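DUF4442 domain-containing protein (Pseudomonas aeruginosa, PDB 1YOC) is of unknown function but belongs to a family related to PaaI-type thioesterases, so it may hydrolyse acyl thioesters, and it forms a two-fold symmetric pair in the crystal. Local coordinates at the interface of chains A and B. Numbering follows the deposited sequence. Chains: chain A/B, hypothetical protein PA1835.

The interface of chains A and B. Residues chain A 52-57, 62; chain B 25-29.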
loop_
_atom_site.group_PDB
_atom_site.type_symbol
_atom_site.label_atom_id
_atom_site.label_comp_id
_atom_site.label_asym_id
_atom_site.label_seq_id
_atom_site.Cartn_x
_atom_site.Cartn_y
_atom_site.Cartn_z
ATOM N N ARG A 52 15.175 -3.110 -8.178
ATOM C CA ARG A 52 14.277 -3.733 -9.126
ATOM C C ARG A 52 12.926 -4.174 -8.522
ATOM O O ARG A 52 11.859 -3.870 -9.058
ATOM C CB ARG A 52 15.014 -4.950 -9.758
ATOM C CG ARG A 52 14.176 -5.856 -10.620
ATOM C CD ARG A 52 15.028 -7.048 -11.154
ATOM N NE ARG A 52 15.330 -8.054 -10.112
ATOM C CZ ARG A 52 14.419 -8.860 -9.548
ATOM N NH1 ARG A 52 13.145 -8.788 -9.911
ATOM N NH2 ARG A 52 14.780 -9.750 -8.627
ATOM N N GLU A 53 12.997 -4.917 -7.421
ATOM C CA GLU A 53 11.801 -5.464 -6.754
ATOM C C GLU A 53 10.682 -4.471 -6.384
ATOM O O GLU A 53 9.514 -4.878 -6.286
ATOM C CB GLU A 53 12.195 -6.237 -5.474
ATOM C CG GLU A 53 12.990 -7.536 -5.711
ATOM C CD GLU A 53 14.487 -7.308 -5.873
ATOM O OE1 GLU A 53 14.940 -6.145 -6.062
ATOM O OE2 GLU A 53 15.233 -8.323 -5.815
ATOM N N VAL A 54 11.019 -3.196 -6.172
ATOM C CA VAL A 54 9.998 -2.229 -5.766
ATOM C C VAL A 54 9.633 -1.185 -6.810
ATOM O O VAL A 54 9.039 -0.138 -6.508
ATOM C CB VAL A 54 10.381 -1.492 -4.425
ATOM C CG1 VAL A 54 10.476 -2.491 -3.336
ATOM C CG2 VAL A 54 11.703 -0.726 -4.548
ATOM N N LEU A 55 9.993 -1.481 -8.043
ATOM C CA LEU A 55 9.681 -0.577 -9.140
ATOM C C LEU A 55 8.276 -0.706 -9.699
ATOM O O LEU A 55 7.633 -1.756 -9.575
ATOM C CB LEU A 55 10.659 -0.821 -10.298
ATOM C CG LEU A 55 12.133 -0.576 -9.948
ATOM C CD1 LEU A 55 12.976 -0.632 -11.245
ATOM C CD2 LEU A 55 12.308 0.761 -9.284
ATOM N N ASN A 56 7.796 0.365 -10.333
ATOM C CA ASN A 56 6.486 0.310 -10.990
ATOM C C ASN A 56 6.763 0.183 -12.493
ATOM O O ASN A 56 7.930 0.008 -12.880
ATOM C CB ASN A 56 5.631 1.554 -10.699
ATOM C CG ASN A 56 6.368 2.831 -10.981
ATOM O OD1 ASN A 56 7.265 2.846 -11.811
ATOM N ND2 ASN A 56 5.989 3.919 -10.290
ATOM N N HIS A 57 5.723 0.298 -13.326
ATOM C CA HIS A 57 5.933 0.111 -14.768
ATOM C C HIS A 57 6.654 1.273 -15.434
ATOM O O HIS A 57 7.000 1.183 -16.594
ATOM C CB HIS A 57 4.625 -0.227 -15.508
ATOM C CG HIS A 57 3.696 0.928 -15.694
ATOM N ND1 HIS A 57 2.930 1.440 -14.671
ATOM C CD2 HIS A 57 3.419 1.678 -16.785
ATOM C CE1 HIS A 57 2.223 2.461 -15.123
ATOM N NE2 HIS A 57 2.500 2.623 -16.405
ATOM N N HIS A 62 7.531 2.146 -6.671
ATOM C CA HIS A 62 6.063 1.919 -6.673
ATOM C C HIS A 62 5.336 2.607 -5.491
ATOM O O HIS A 62 5.762 2.514 -4.339
ATOM C CB HIS A 62 5.819 0.403 -6.658
ATOM C CG HIS A 62 4.420 -0.003 -7.020
ATOM N ND1 HIS A 62 4.115 -0.736 -8.160
ATOM C CD2 HIS A 62 3.259 0.140 -6.341
ATOM C CE1 HIS A 62 2.821 -1.029 -8.161
ATOM N NE2 HIS A 62 2.275 -0.504 -7.068
ATOM N N PHE B 25 7.925 -6.391 -15.733
ATOM C CA PHE B 25 7.508 -5.088 -16.198
ATOM C C PHE B 25 6.766 -4.117 -15.274
ATOM O O PHE B 25 6.590 -2.929 -15.628
ATOM C CB PHE B 25 6.797 -5.319 -17.531
ATOM C CG PHE B 25 7.729 -5.905 -18.600
ATOM C CD1 PHE B 25 8.622 -5.070 -19.307
ATOM C CD2 PHE B 25 7.730 -7.272 -18.883
ATOM C CE1 PHE B 25 9.497 -5.596 -20.283
ATOM C CE2 PHE B 25 8.618 -7.811 -19.874
ATOM C CZ PHE B 25 9.495 -6.962 -20.567
ATOM N N ALA B 26 6.341 -4.593 -14.098
ATOM C CA ALA B 26 5.707 -3.691 -13.076
ATOM C C ALA B 26 6.053 -4.509 -11.845
ATOM O O ALA B 26 5.176 -5.018 -11.153
ATOM C CB ALA B 26 4.182 -3.642 -13.275
ATOM N N PRO B 27 7.362 -4.628 -11.552
ATOM C CA PRO B 27 7.841 -5.433 -10.445
ATOM C C PRO B 27 7.152 -5.522 -9.118
ATOM O O PRO B 27 6.889 -6.636 -8.654
ATOM C CB PRO B 27 9.306 -5.029 -10.320
ATOM C CG PRO B 27 9.655 -4.646 -11.751
ATOM C CD PRO B 27 8.468 -3.802 -12.092
ATOM N N TYR B 28 6.882 -4.381 -8.487
ATOM C CA TYR B 28 6.284 -4.474 -7.175
ATOM C C TYR B 28 4.928 -5.183 -7.138
ATOM O O TYR B 28 4.554 -5.689 -6.098
ATOM C CB TYR B 28 6.243 -3.093 -6.464
ATOM C CG TYR B 28 6.057 -3.251 -4.972
ATOM C CD1 TYR B 28 7.005 -3.943 -4.193
ATOM C CD2 TYR B 28 4.898 -2.752 -4.336
ATOM C CE1 TYR B 28 6.782 -4.141 -2.815
ATOM C CE2 TYR B 28 4.684 -2.935 -2.970
ATOM C CZ TYR B 28 5.610 -3.627 -2.230
ATOM O OH TYR B 28 5.337 -3.858 -0.922
ATOM N N PHE B 29 4.191 -5.218 -8.239
ATOM C CA PHE B 29 2.920 -5.939 -8.224
ATOM C C PHE B 29 3.136 -7.444 -7.991
ATOM O O PHE B 29 2.274 -8.132 -7.435
ATOM C CB PHE B 29 2.156 -5.702 -9.518
ATOM C CG PHE B 29 1.476 -4.354 -9.570
ATOM C CD1 PHE B 29 0.653 -3.927 -8.522
ATOM C CD2 PHE B 29 1.619 -3.531 -10.684
ATOM C CE1 PHE B 29 -0.022 -2.702 -8.601
ATOM C CE2 PHE B 29 0.944 -2.325 -10.759
ATOM C CZ PHE B 29 0.121 -1.912 -9.720
HETATM O O HOH W 1 6.674 -1.576 -18.072
#
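The imidazole of A:His62 meets two aromatic rings of chain B, one at a face and one at its edge. The face takes the CD2 edge of the B:Tyr28 ring, which stands 3.8 Å above the imidazole plane, displaced toward the rim, an edge-to-face contact with the planes steeply inclined. The CE1 edge points at the B:Phe29 ring and sits over its centre, with planes at 88° and centroids 4.4 Å apart, a nearly perpendicular edge-to-face contact. CG of A:His62 is anti to the backbone N (chi1 -165°), as is CG of B:Tyr28, and the two side chains cross at about a right angle, their CB atoms 3.5 Å apart. At the phenol's own edge, in plane, lies the carbonyl O of A:Glu53, 3.4 Å from B:Tyr28 CD1, while CG1 of A:Val54 packs against CD1 at 3.9 Å.

A backbone hydrogen bond joins the segments: B:Tyr28 N donates to A:Leu55 O at 2.9 Å, nearly straight (174° at H) and within the carbonyl plane. B:Pro27, beside this bond, has 67 Å² hidden by chain A; its CD lies near A:Leu55 O and its CG near A:Arg52 O. Water 1 links A:His57 O and B:Phe25 O, at 3.1 and 2.8 Å.

Chain A contributes 3-10 helix 52-54, the following loop and the residue just before helix 63-81; chain B contributes the end of helix 15-25, then B:Ala26 and the start of 3-10 helix 27-32. Two-fold symmetry repeats the patch with chains exchanged, which is compatible with a dimer.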